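Local coordinates for type II secretion system protein H (Vibrio cholerae, PDB 4DQ9) that serves the type II secretion system as a minor pseudopilin of the pseudopilus tip complex, critical for recognising and binding secreted substrates such as proteases and toxins, at residues Leu19-Ala24 with Gly149-Leu154; Val33-Asp36 with Arg41-Phe44; Thr43-Thr48 with Trp53-Asn58. All coordinates share one frame; numbering follows the deposited sequence. Where two conformers were deposited one is given.

Contact 1 (Leu19-Ala24 with Gly149-Leu154)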
ATOM      1  N   LEU A  19      -8.285 -17.106   4.867  1.00 17.40           N
ATOM      2  CA  LEU A  19      -7.141 -17.347   5.724  1.00 16.44           C
ATOM      3  C   LEU A  19      -6.421 -16.048   6.047  1.00 16.83           C
ATOM      4  O   LEU A  19      -6.025 -15.769   7.226  1.00 17.94           O
ATOM      5  CB  LEU A  19      -6.183 -18.369   5.106  1.00 18.12           C
ATOM      6  CG  LEU A  19      -5.172 -18.916   6.059  1.00 19.25           C
ATOM      7  CD1 LEU A  19      -4.674 -20.380   5.720  1.00 23.84           C
ATOM      8  CD2 LEU A  19      -3.987 -17.967   5.965  1.00 23.06           C
ATOM      9  N   LEU A  20      -6.225 -15.200   5.036  1.00 16.40           N
ATOM     10  CA  LEU A  20      -5.473 -13.958   5.236  1.00 16.96           C
ATOM     11  C   LEU A  20      -6.321 -13.021   6.108  1.00 16.25           C
ATOM     12  O   LEU A  20      -5.711 -12.334   6.939  1.00 18.33           O
ATOM     13  CB  LEU A  20      -5.306 -13.151   3.957  1.00 17.48           C
ATOM     14  CG  LEU A  20      -4.133 -13.237   3.015  1.00 21.20           C
ATOM     15  CD1 LEU A  20      -4.244 -12.080   1.864  1.00 20.22           C
ATOM     16  CD2 LEU A  20      -2.778 -13.467   3.677  1.00 19.83           C
ATOM     17  N   ASN A  21      -7.649 -12.973   5.968  1.00 16.34           N
ATOM     18  CA  ASN A  21      -8.554 -12.145   6.767  1.00 17.15           C
ATOM     19  C   ASN A  21      -8.429 -12.557   8.240  1.00 18.49           C
ATOM     20  O   ASN A  21      -8.200 -11.742   9.135  1.00 17.46           O
ATOM     21  CB  ASN A  21      -9.985 -12.226   6.263  1.00 16.72           C
ATOM     22  CG  ASN A  21     -10.949 -11.552   7.142  1.00 20.43           C
ATOM     23  OD1 ASN A  21     -10.851 -10.324   7.431  1.00 28.09           O
ATOM     24  ND2 ASN A  21     -11.976 -12.297   7.538  1.00 22.33           N
ATOM     25  N   GLU A  22      -8.472 -13.862   8.464  1.00 18.06           N
ATOM     26  CA  GLU A  22      -8.252 -14.463   9.789  1.00 19.82           C
ATOM     27  C   GLU A  22      -6.875 -14.128  10.376  1.00 18.75           C
ATOM     28  O   GLU A  22      -6.808 -13.723  11.508  1.00 20.95           O
ATOM     29  CB  GLU A  22      -8.437 -15.965   9.621  1.00 20.04           C
ATOM     30  CG  GLU A  22      -8.253 -16.867  10.850  1.00 25.14           C
ATOM     31  CD  GLU A  22      -8.587 -18.319  10.528  1.00 29.11           C
ATOM     32  OE1 GLU A  22      -8.479 -18.798   9.375  1.00 33.27           O
ATOM     33  OE2 GLU A  22      -8.860 -19.041  11.467  1.00 32.46           O
ATOM     34  N   GLU A  23      -5.824 -14.155   9.535  1.00 18.66           N
ATOM     35  CA  GLU A  23      -4.475 -13.878   9.966  1.00 18.61           C
ATOM     36  C   GLU A  23      -4.399 -12.432  10.403  1.00 19.42           C
ATOM     37  O   GLU A  23      -3.782 -12.111  11.445  1.00 19.88           O
ATOM     38  CB  GLU A  23      -3.440 -14.183   8.919  1.00 17.96           C
ATOM     39  CG  GLU A  23      -2.073 -14.285   9.487  1.00 19.85           C
ATOM     40  CD  GLU A  23      -1.819 -15.500  10.308  1.00 23.42           C
ATOM     41  OE1 GLU A  23      -2.518 -16.573  10.277  1.00 25.92           O
ATOM     42  OE2 GLU A  23      -0.828 -15.411  10.962  1.00 24.56           O
ATOM     43  N   ALA A  24      -4.984 -11.535   9.607  1.00 18.40           N
ATOM     44  CA  ALA A  24      -4.944 -10.082   9.891  1.00 18.75           C
ATOM     45  C   ALA A  24      -5.580  -9.849  11.270  1.00 19.96           C
ATOM     46  O   ALA A  24      -5.038  -9.125  12.124  1.00 20.80           O
ATOM     47  CB  ALA A  24      -5.666  -9.245   8.785  1.00 16.77           C
ATOM     48  N   GLY A 149     -15.614  -7.087   5.602  0.50 32.95           N
ATOM     49  CA  GLY A 149     -14.893  -8.360   5.624  0.50 33.12           C
ATOM     50  C   GLY A 149     -15.777  -9.548   5.271  0.50 32.55           C
ATOM     51  O   GLY A 149     -15.330 -10.700   5.310  0.50 34.08           O
ATOM     52  N   THR A 150     -17.050  -9.299   4.980  0.50 31.80           N
ATOM     53  CA  THR A 150     -17.946 -10.380   4.554  0.50 30.65           C
ATOM     54  C   THR A 150     -17.667 -10.763   3.116  0.50 29.55           C
ATOM     55  O   THR A 150     -17.523  -9.968   2.242  0.50 30.08           O
ATOM     56  CB  THR A 150     -19.436 -10.033   4.666  0.50 30.76           C
ATOM     57  OG1 THR A 150     -19.781  -9.951   6.060  0.50 31.94           O
ATOM     58  CG2 THR A 150     -20.283 -11.161   4.030  0.50 30.30           C
ATOM     59  N   LEU A 151     -17.632 -12.039   2.913  1.00 29.11           N
ATOM     60  CA  LEU A 151     -16.878 -12.604   1.810  1.00 28.82           C
ATOM     61  C   LEU A 151     -17.753 -13.727   1.321  1.00 27.77           C
ATOM     62  O   LEU A 151     -18.286 -14.453   2.193  1.00 28.36           O
ATOM     63  CB  LEU A 151     -15.559 -13.166   2.333  1.00 31.75           C
ATOM     64  CG  LEU A 151     -14.346 -12.209   2.565  1.00 37.55           C
ATOM     65  CD1 LEU A 151     -14.644 -10.670   2.405  1.00 34.10           C
ATOM     66  CD2 LEU A 151     -13.672 -12.523   3.863  1.00 35.79           C
ATOM     67  N   ARG A 152     -17.878 -13.908   0.017  1.00 24.41           N
ATOM     68  CA  ARG A 152     -18.812 -14.904  -0.572  0.50 24.72           C
ATOM     69  C   ARG A 152     -18.122 -15.612  -1.719  1.00 24.55           C
ATOM     70  O   ARG A 152     -17.390 -14.977  -2.473  1.00 22.95           O
ATOM     71  CB  ARG A 152     -20.044 -14.224  -1.169  0.50 26.43           C
ATOM     72  CG  ARG A 152     -21.070 -13.742  -0.223  0.50 31.72           C
ATOM     73  CD  ARG A 152     -22.206 -14.746  -0.118  0.50 37.51           C
ATOM     74  NE  ARG A 152     -23.331 -14.501  -1.003  0.50 41.94           N
ATOM     75  CZ  ARG A 152     -24.403 -15.281  -1.032  0.50 46.11           C
ATOM     76  NH1 ARG A 152     -24.443 -16.336  -0.227  0.50 47.66           N
ATOM     77  NH2 ARG A 152     -25.425 -15.022  -1.842  0.50 49.99           N
ATOM     78  N   LEU A 153     -18.395 -16.890  -1.885  1.00 21.88           N
ATOM     79  CA  LEU A 153     -18.011 -17.653  -3.043  1.00 21.96           C
ATOM     80  C   LEU A 153     -19.327 -17.878  -3.822  1.00 22.50           C
ATOM     81  O   LEU A 153     -20.297 -18.374  -3.232  1.00 25.01           O
ATOM     82  CB  LEU A 153     -17.491 -18.986  -2.615  1.00 22.09           C
ATOM     83  CG  LEU A 153     -17.204 -19.962  -3.755  1.00 22.44           C
ATOM     84  CD1 LEU A 153     -16.098 -19.554  -4.700  1.00 22.05           C
ATOM     85  CD2 LEU A 153     -16.842 -21.189  -3.016  1.00 25.99           C
ATOM     86  N   LEU A 154     -19.354 -17.446  -5.063  1.00 23.62           N
ATOM     87  CA  LEU A 154     -20.614 -17.533  -5.867  1.00 23.83           C
ATOM     88  C   LEU A 154     -20.351 -18.377  -7.111  1.00 24.00           C
ATOM     89  O   LEU A 154     -19.373 -18.221  -7.835  1.00 21.18           O
ATOM     90  CB  LEU A 154     -21.147 -16.174  -6.257  1.00 26.95           C
ATOM     91  CG  LEU A 154     -21.404 -15.202  -5.111  1.00 30.43           C
ATOM     92  CD1 LEU A 154     -21.155 -13.783  -5.520  1.00 31.58           C
ATOM     93  CD2 LEU A 154     -22.778 -15.288  -4.610  1.00 35.72           C
TER
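A chi1 of 172° puts CG of Asn21 opposite its backbone N, so that the side chain extends from the helix flank toward Leu151. On the strand, Leu151 takes chi1 -82°, which sets CG beside its backbone N and sends CD2 to meet the asparagine. The evidence for touching is modest: Leu151 CD2 lies 4.4 Å from Asn21 CB and also 4.4 Å from Asn21 CG, so one methyl lies beside the CB-CG part and the amide end, a loose van der Waals approach. No polar bond spans the two segments. Gly149 is the other neighbour of the amide group; the nearest pair of alpha carbons, Asn21 CA and Gly149 CA, stands 7.5 Å apart. With only 78 Å² buried in total, this is a shallow surface meeting. It joins the long N-terminal helix of the pseudopilin fold, residues 2-27, to the entry of strand 151-154, an outermost strand of the second antiparallel sheet. The helix is regular here: Glu23 N donates to Leu19 O at 2.8 Å and Ala24 N to Leu20 O at 2.9 Å, the i to i+4 pattern of an alpha helix. Leu151 also packs on Leu17 and Leu18 of the same helix and on Ala145 of the adjoining strand. Elsewhere on the helix, Leu20 is buried against Phe31 and Val33, while Glu23 forms a salt bridge with Lys60.

Contact 2 (Val33-Asp36 with Arg41-Phe44). With NA (sodium ion), chain C.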
ATOM      1  N   VAL A  33      -3.818  -8.703  -1.385  1.00 16.10           N
ATOM      2  CA  VAL A  33      -3.745  -9.590  -2.513  1.00 16.06           C
ATOM      3  C   VAL A  33      -3.471  -8.717  -3.755  1.00 14.98           C
ATOM      4  O   VAL A  33      -4.095  -7.674  -3.955  1.00 16.41           O
ATOM      5  CB  VAL A  33      -5.023 -10.375  -2.771  1.00 15.44           C
ATOM      6  CG1 VAL A  33      -4.847 -11.131  -4.064  1.00 17.48           C
ATOM      7  CG2 VAL A  33      -5.389 -11.196  -1.604  1.00 18.30           C
ATOM      8  N   ARG A  34      -2.391  -9.039  -4.495  1.00 14.81           N
ATOM      9  CA  ARG A  34      -2.116  -8.422  -5.799  1.00 17.11           C
ATOM     10  C   ARG A  34      -2.659  -9.332  -6.916  1.00 17.04           C
ATOM     11  O   ARG A  34      -2.380 -10.555  -6.872  1.00 16.87           O
ATOM     12  CB  ARG A  34      -0.665  -8.116  -5.993  1.00 18.09           C
ATOM     13  CG  ARG A  34      -0.572  -7.234  -7.251  1.00 24.21           C
ATOM     14  CD  ARG A  34       0.731  -6.745  -7.481  1.00 30.02           C
ATOM     15  NE  ARG A  34       1.518  -7.901  -7.890  1.00 31.84           N
ATOM     16  CZ  ARG A  34       2.529  -8.423  -7.221  1.00 33.45           C
ATOM     17  NH1 ARG A  34       2.926  -7.936  -6.066  1.00 25.40           N
ATOM     18  NH2 ARG A  34       3.111  -9.502  -7.739  1.00 37.11           N
ATOM     19  N   ILE A  35      -3.583  -8.824  -7.746  1.00 16.18           N
ATOM     20  CA  ILE A  35      -4.071  -9.560  -8.855  1.00 16.59           C
ATOM     21  C   ILE A  35      -3.365  -9.056 -10.133  1.00 18.53           C
ATOM     22  O   ILE A  35      -3.359  -7.856 -10.408  1.00 18.48           O
ATOM     23  CB  ILE A  35      -5.586  -9.246  -8.962  1.00 16.17           C
ATOM     24  CG1 ILE A  35      -6.330  -9.495  -7.635  1.00 16.23           C
ATOM     25  CG2 ILE A  35      -6.209 -10.072 -10.146  1.00 17.81           C
ATOM     26  CD1 ILE A  35      -7.789  -8.922  -7.568  1.00 22.67           C
ATOM     27  N   ASP A  36      -2.799  -9.963 -10.929  1.00 16.81           N
ATOM     28  CA  ASP A  36      -2.113  -9.650 -12.193  1.00 19.60           C
ATOM     29  C   ASP A  36      -2.896 -10.359 -13.290  1.00 17.34           C
ATOM     30  O   ASP A  36      -2.772 -11.528 -13.514  1.00 16.26           O
ATOM     31  CB  ASP A  36      -0.688 -10.069 -12.124  1.00 20.37           C
ATOM     32  CG  ASP A  36       0.183  -9.264 -11.026  1.00 27.12           C
ATOM     33  OD1 ASP A  36       0.080  -7.984 -10.916  1.00 32.40           O
ATOM     34  OD2 ASP A  36       1.165  -9.854 -10.379  1.00 28.48           O
ATOM     35  N   ARG A  41      -2.099 -14.313 -12.233  1.00 16.57           N
ATOM     36  CA  ARG A  41      -1.422 -14.622 -10.994  1.00 17.25           C
ATOM     37  C   ARG A  41      -2.074 -13.916  -9.829  1.00 17.52           C
ATOM     38  O   ARG A  41      -2.560 -12.747  -9.997  1.00 19.30           O
ATOM     39  CB  ARG A  41       0.030 -14.183 -11.147  1.00 18.12           C
ATOM     40  CG  ARG A  41       0.859 -14.883 -10.130  1.00 26.39           C
ATOM     41  CD  ARG A  41       2.377 -14.758 -10.431  1.00 37.15           C
ATOM     42  NE  ARG A  41       2.712 -15.172 -11.774  1.00 42.07           N
ATOM     43  CZ  ARG A  41       3.777 -14.701 -12.422  1.00 50.64           C
ATOM     44  NH1 ARG A  41       4.606 -13.818 -11.837  1.00 51.84           N
ATOM     45  NH2 ARG A  41       4.023 -15.111 -13.652  1.00 53.26           N
ATOM     46  N   LEU A  42      -2.057 -14.552  -8.638  1.00 16.84           N
ATOM     47  CA  LEU A  42      -2.545 -13.892  -7.460  1.00 16.92           C
ATOM     48  C   LEU A  42      -1.378 -14.016  -6.518  1.00 17.84           C
ATOM     49  O   LEU A  42      -0.822 -15.153  -6.322  1.00 17.92           O
ATOM     50  CB  LEU A  42      -3.758 -14.641  -6.936  1.00 15.81           C
ATOM     51  CG  LEU A  42      -4.985 -14.669  -7.863  1.00 18.03           C
ATOM     52  CD1 LEU A  42      -5.993 -15.792  -7.396  1.00 23.77           C
ATOM     53  CD2 LEU A  42      -5.525 -13.219  -7.890  1.00 19.30           C
ATOM     54  N   THR A  43      -1.044 -12.896  -5.876  1.00 18.29           N
ATOM     55  CA  THR A  43       0.070 -12.975  -4.876  1.00 17.62           C
ATOM     56  C   THR A  43      -0.407 -12.442  -3.528  1.00 15.73           C
ATOM     57  O   THR A  43      -1.117 -11.446  -3.490  1.00 18.47           O
ATOM     58  CB  THR A  43       1.206 -12.064  -5.330  1.00 20.21           C
ATOM     59  OG1 THR A  43       1.565 -12.471  -6.673  1.00 20.47           O
ATOM     60  CG2 THR A  43       2.518 -12.202  -4.419  1.00 19.80           C
ATOM     61  N   PHE A  44      -0.011 -13.133  -2.448  1.00 14.27           N
ATOM     62  CA  PHE A  44      -0.548 -12.889  -1.116  1.00 13.93           C
ATOM     63  C   PHE A  44       0.558 -12.235  -0.312  1.00 14.32           C
ATOM     64  O   PHE A  44       1.599 -12.826  -0.136  1.00 15.45           O
ATOM     65  CB  PHE A  44      -1.030 -14.214  -0.529  1.00 16.53           C
ATOM     66  CG  PHE A  44      -2.136 -14.831  -1.404  1.00 16.42           C
ATOM     67  CD1 PHE A  44      -3.444 -14.478  -1.212  1.00 20.00           C
ATOM     68  CD2 PHE A  44      -1.785 -15.788  -2.358  1.00 16.04           C
ATOM     69  CE1 PHE A  44      -4.462 -15.014  -2.029  1.00 20.29           C
ATOM     70  CE2 PHE A  44      -2.834 -16.305  -3.179  1.00 19.24           C
ATOM     71  CZ  PHE A  44      -4.105 -15.877  -2.980  1.00 16.42           C
TER
HETATM   72 NA    NA C 201      -0.011 -11.450  -8.511  1.00 25.00          NA
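Backbone hydrogen bonds set the register between Val33-Asp36 and Arg41-Phe44. Arg34 and Thr43 exchange two, Arg34 N to Thr43 O and Thr43 N to Arg34 O, each 2.9 Å. Asp36 and Arg41 form the next hydrogen-bonded pair: Asp36 N reaches Arg41 O at 2.9 Å with an N-H...O angle of 169°, whereas the return bond from Arg41 N to Asp36 O is longer and tilted from the carbonyl plane. Apolar packing occupies the face carrying Val33, Ile35, Leu42 and Phe44, which is turned to helix 2-27 and to Leu73. Leu42 CD2 sits 3.8 Å from Ile35 CG1 and also touches Ile35 CG2; Val33 CG2 meets Phe44 CD1 at 3.8 Å, coming obliquely to the ring. Ionic and metal interactions gather on the other face. The Arg34 chain bends at chi3 (70°), which lays the guanidinium beside Asp36 in a salt bridge, NE and NH2 both donating to OD2 side-on, the NE bond being 3.2 Å. That oxygen lies in the guanidinium plane, and Thr43 CB covers one guanidinium face toward its rim. Asp36 OD2 also binds a sodium ion at 2.7 Å, and Thr43 OG1 supplies a second ligand from the facing strand at 2.6 Å. Three partners thus hold one carboxylate oxygen, which would probably stabilise its charged form. Arg34 NH1 is taken by Glu110 and the Pro111 carbonyl, and Thr43 OG1 is hydrogen-bonded to Gln64. The arrangement is an antiparallel beta hairpin with a cross-strand sodium site on one face and the hydrophobic core on the other.

Contact 3 (Thr43-Thr48 with Trp53-Asn58). With NA (sodium ion), chain D; NA (sodium ion), chain C.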
ATOM      1  N   THR A  43      -1.044 -12.896  -5.876  1.00 18.29           N
ATOM      2  CA  THR A  43       0.070 -12.975  -4.876  1.00 17.62           C
ATOM      3  C   THR A  43      -0.407 -12.442  -3.528  1.00 15.73           C
ATOM      4  O   THR A  43      -1.117 -11.446  -3.490  1.00 18.47           O
ATOM      5  CB  THR A  43       1.206 -12.064  -5.330  1.00 20.21           C
ATOM      6  OG1 THR A  43       1.565 -12.471  -6.673  1.00 20.47           O
ATOM      7  CG2 THR A  43       2.518 -12.202  -4.419  1.00 19.80           C
ATOM      8  N   PHE A  44      -0.011 -13.133  -2.448  1.00 14.27           N
ATOM      9  CA  PHE A  44      -0.548 -12.889  -1.116  1.00 13.93           C
ATOM     10  C   PHE A  44       0.558 -12.235  -0.312  1.00 14.32           C
ATOM     11  O   PHE A  44       1.599 -12.826  -0.136  1.00 15.45           O
ATOM     12  CB  PHE A  44      -1.030 -14.214  -0.529  1.00 16.53           C
ATOM     13  CG  PHE A  44      -2.136 -14.831  -1.404  1.00 16.42           C
ATOM     14  CD1 PHE A  44      -3.444 -14.478  -1.212  1.00 20.00           C
ATOM     15  CD2 PHE A  44      -1.785 -15.788  -2.358  1.00 16.04           C
ATOM     16  CE1 PHE A  44      -4.462 -15.014  -2.029  1.00 20.29           C
ATOM     17  CE2 PHE A  44      -2.834 -16.305  -3.179  1.00 19.24           C
ATOM     18  CZ  PHE A  44      -4.105 -15.877  -2.980  1.00 16.42           C
ATOM     19  N   LEU A  45       0.344 -10.978   0.048  1.00 15.87           N
ATOM     20  CA  LEU A  45       1.365 -10.053   0.586  1.00 16.60           C
ATOM     21  C   LEU A  45       1.084  -9.664   2.047  1.00 16.28           C
ATOM     22  O   LEU A  45      -0.054  -9.678   2.521  1.00 16.87           O
ATOM     23  CB  LEU A  45       1.350  -8.773  -0.229  1.00 14.76           C
ATOM     24  CG  LEU A  45       1.572  -9.004  -1.711  1.00 15.70           C
ATOM     25  CD1 LEU A  45       1.265  -7.733  -2.514  1.00 20.17           C
ATOM     26  CD2 LEU A  45       2.996  -9.468  -2.002  1.00 18.37           C
ATOM     27  N   GLN A  46       2.159  -9.303   2.767  1.00 17.11           N
ATOM     28  CA  GLN A  46       2.145  -8.744   4.073  1.00 17.19           C
ATOM     29  C   GLN A  46       2.818  -7.380   4.063  1.00 18.05           C
ATOM     30  O   GLN A  46       3.783  -7.171   3.384  1.00 18.78           O
ATOM     31  CB  GLN A  46       2.843  -9.637   5.052  1.00 18.44           C
ATOM     32  CG  GLN A  46       2.748  -9.185   6.540  1.00 23.50           C
ATOM     33  CD  GLN A  46       3.544 -10.036   7.527  1.00 32.13           C
ATOM     34  OE1 GLN A  46       4.575 -10.624   7.171  1.00 35.19           O
ATOM     35  NE2 GLN A  46       3.081 -10.052   8.828  1.00 38.81           N
ATOM     36  N   LEU A  47       2.239  -6.447   4.797  1.00 18.46           N
ATOM     37  CA  LEU A  47       2.851  -5.113   4.913  1.00 17.22           C
ATOM     38  C   LEU A  47       3.784  -5.077   6.193  1.00 17.56           C
ATOM     39  O   LEU A  47       3.362  -5.476   7.334  1.00 21.22           O
ATOM     40  CB  LEU A  47       1.731  -4.095   5.080  1.00 18.77           C
ATOM     41  CG  LEU A  47       2.240  -2.666   5.269  1.00 18.00           C
ATOM     42  CD1 LEU A  47       3.091  -2.258   4.128  1.00 17.61           C
ATOM     43  CD2 LEU A  47       1.060  -1.690   5.467  1.00 20.11           C
ATOM     44  N   THR A  48       5.032  -4.685   6.048  1.00 20.62           N
ATOM     45  CA  THR A  48       5.917  -4.524   7.211  1.00 22.17           C
ATOM     46  C   THR A  48       6.460  -3.086   7.069  1.00 20.79           C
ATOM     47  O   THR A  48       6.560  -2.550   5.935  1.00 19.73           O
ATOM     48  CB  THR A  48       7.135  -5.485   7.158  1.00 24.95           C
ATOM     49  OG1 THR A  48       7.796  -5.241   5.904  1.00 27.68           O
ATOM     50  CG2 THR A  48       6.595  -6.961   7.242  1.00 30.43           C
ATOM     51  N   TRP A  53       5.363  -3.803   1.342  1.00 18.91           N
ATOM     52  CA  TRP A  53       4.662  -5.042   0.928  1.00 18.23           C
ATOM     53  C   TRP A  53       5.679  -6.126   0.471  1.00 17.42           C
ATOM     54  O   TRP A  53       6.540  -5.897  -0.408  1.00 19.60           O
ATOM     55  CB  TRP A  53       3.679  -4.800  -0.204  1.00 15.49           C
ATOM     56  CG  TRP A  53       2.528  -3.871   0.233  1.00 16.44           C
ATOM     57  CD1 TRP A  53       2.318  -2.570  -0.022  1.00 17.51           C
ATOM     58  CD2 TRP A  53       1.397  -4.281   1.022  1.00 14.53           C
ATOM     59  NE1 TRP A  53       1.168  -2.123   0.532  1.00 20.63           N
ATOM     60  CE2 TRP A  53       0.590  -3.154   1.236  1.00 16.18           C
ATOM     61  CE3 TRP A  53       1.016  -5.490   1.581  1.00 15.55           C
ATOM     62  CZ2 TRP A  53      -0.659  -3.249   1.918  1.00 17.54           C
ATOM     63  CZ3 TRP A  53      -0.183  -5.554   2.270  1.00 18.04           C
ATOM     64  CH2 TRP A  53      -0.964  -4.452   2.490  1.00 15.86           C
ATOM     65  N   GLN A  54       5.563  -7.307   1.060  1.00 16.89           N
ATOM     66  CA  GLN A  54       6.396  -8.438   0.674  1.00 17.11           C
ATOM     67  C   GLN A  54       5.546  -9.652   0.539  1.00 14.59           C
ATOM     68  O   GLN A  54       4.505  -9.748   1.192  1.00 17.59           O
ATOM     69  CB  GLN A  54       7.590  -8.671   1.650  1.00 19.92           C
ATOM     70  CG  GLN A  54       8.564  -7.491   1.748  1.00 23.02           C
ATOM     71  CD  GLN A  54       9.430  -7.269   0.483  1.00 28.41           C
ATOM     72  OE1 GLN A  54       9.707  -8.201  -0.293  1.00 29.84           O
ATOM     73  NE2 GLN A  54       9.870  -6.036   0.277  1.00 33.06           N
ATOM     74  N   LYS A  55       5.980 -10.630  -0.264  1.00 16.55           N
ATOM     75  CA  LYS A  55       5.246 -11.888  -0.254  1.00 16.48           C
ATOM     76  C   LYS A  55       5.200 -12.516   1.175  1.00 16.99           C
ATOM     77  O   LYS A  55       6.203 -12.505   1.923  1.00 18.83           O
ATOM     78  CB  LYS A  55       5.846 -12.894  -1.254  1.00 18.83           C
ATOM     79  CG  LYS A  55       5.840 -12.492  -2.676  1.00 21.00           C
ATOM     80  CD  LYS A  55       6.524 -13.601  -3.505  1.00 23.73           C
ATOM     81  CE  LYS A  55       6.565 -13.193  -4.933  1.00 31.78           C
ATOM     82  NZ  LYS A  55       7.414 -14.228  -5.621  1.00 35.26           N
ATOM     83  N   TRP A  56       4.062 -13.019   1.590  1.00 16.40           N
ATOM     84  CA  TRP A  56       3.944 -13.524   2.990  1.00 17.33           C
ATOM     85  C   TRP A  56       4.573 -14.904   3.071  1.00 20.32           C
ATOM     86  O   TRP A  56       3.931 -15.886   2.676  1.00 20.84           O
ATOM     87  CB  TRP A  56       2.473 -13.527   3.422  1.00 18.41           C
ATOM     88  CG  TRP A  56       2.235 -13.968   4.800  1.00 18.83           C
ATOM     89  CD1 TRP A  56       3.036 -13.714   5.886  1.00 19.92           C
ATOM     90  CD2 TRP A  56       1.174 -14.819   5.293  1.00 18.46           C
ATOM     91  NE1 TRP A  56       2.548 -14.344   6.998  1.00 19.99           N
ATOM     92  CE2 TRP A  56       1.392 -15.002   6.670  1.00 18.78           C
ATOM     93  CE3 TRP A  56       0.056 -15.430   4.713  1.00 19.02           C
ATOM     94  CZ2 TRP A  56       0.521 -15.752   7.466  1.00 18.86           C
ATOM     95  CZ3 TRP A  56      -0.790 -16.194   5.535  1.00 22.02           C
ATOM     96  CH2 TRP A  56      -0.546 -16.336   6.872  1.00 21.26           C
ATOM     97  N   GLN A  57       5.712 -15.009   3.747  1.00 22.07           N
ATOM     98  CA  GLN A  57       6.298 -16.372   3.912  1.00 24.32           C
ATOM     99  C   GLN A  57       5.748 -16.949   5.179  1.00 22.80           C
ATOM    100  O   GLN A  57       5.751 -16.323   6.227  1.00 23.75           O
ATOM    101  CB  GLN A  57       7.823 -16.371   3.791  1.00 26.98           C
ATOM    102  CG  GLN A  57       8.161 -15.746   2.471  1.00 33.88           C
ATOM    103  CD  GLN A  57       9.470 -16.131   1.918  1.00 38.46           C
ATOM    104  OE1 GLN A  57       9.841 -17.333   1.914  1.00 45.04           O
ATOM    105  NE2 GLN A  57      10.213 -15.118   1.404  1.00 42.18           N
ATOM    106  N   ASN A  58       5.115 -18.121   5.060  1.00 20.98           N
ATOM    107  CA  ASN A  58       4.351 -18.605   6.161  1.00 20.29           C
ATOM    108  C   ASN A  58       4.224 -20.100   6.058  1.00 21.21           C
ATOM    109  O   ASN A  58       4.517 -20.656   4.990  1.00 20.37           O
ATOM    110  CB  ASN A  58       3.000 -17.953   6.191  1.00 19.84           C
ATOM    111  CG  ASN A  58       2.108 -18.449   5.052  1.00 20.81           C
ATOM    112  OD1 ASN A  58       1.355 -19.406   5.242  1.00 20.41           O
ATOM    113  ND2 ASN A  58       2.254 -17.881   3.858  1.00 19.86           N
TER
HETATM  114 NA    NA D 202       8.421 -10.211  -1.624  1.00 28.41          NA
HETATM  115 NA    NA C 201      -0.011 -11.450  -8.511  1.00 25.00          NA
HETATM  116  O   HOH W   1      10.008 -12.466  -1.237  1.00 30.62           O
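Leu47 presses CB over one face of the Trp53 indole, 3.7 Å from the centroid of the six-membered ring and 10° off its normal, a CH-pi contact. Leu45 CB adds to this buried end, 3.8 Å from Trp53 CE3. Between these two leucines the backbones are bonded both ways: Gln46 N to Gln54 O and Gln54 N to Gln46 O, each 2.9 Å. Trp56 N donates to Phe44 O at 3.0 Å, on a carbonyl lone pair, and the Trp56 ring is buried against Leu19, Leu20 and Phe31.

The polar side chains Gln46, Gln54 and Lys55 are looser and partly exposed. Gln46 is extended beyond CG, bringing OE1 only to 3.7 Å from Trp56 CD1, with amide and ring planes 67° apart. Gln54 bends at chi2, and its OE1 binds a second sodium ion at 2.7 Å; a water and Glu110 are further ligands, Lys55 also belongs to the site, and Gln54 NE2 bonds to the Lys51 carbonyl. Lys55 slants past Thr43, their aliphatic parts touching. The touching parts run 116° apart and Leu45 and Lys55 diverge, marking a twisted antiparallel beta hairpin at the sheet margin with a sodium site at its polar rim.

From the N terminus, helix 2-27 supplies the first half of contact 1, whose partner arrives only after 124 intervening residues. Within that long loop lie the other two contacts. Contact 2 closes a tight hairpin between strands 31-36 and 41-48; contact 3 closes the next one, between 41-48 and 54-66. They follow in series, without crossing, and share strand 41-48 (both include Thr43 and Phe44), giving a three-strand antiparallel meander. Leu20 ties the helix to both: its CD1 lies 3.8 Å from Val33 CG2, and its CD2 lies 3.6 Å from Trp56 CE3. Contact 1 then brings the last strand, 151-154 of the second sheet, to another flank of that helix.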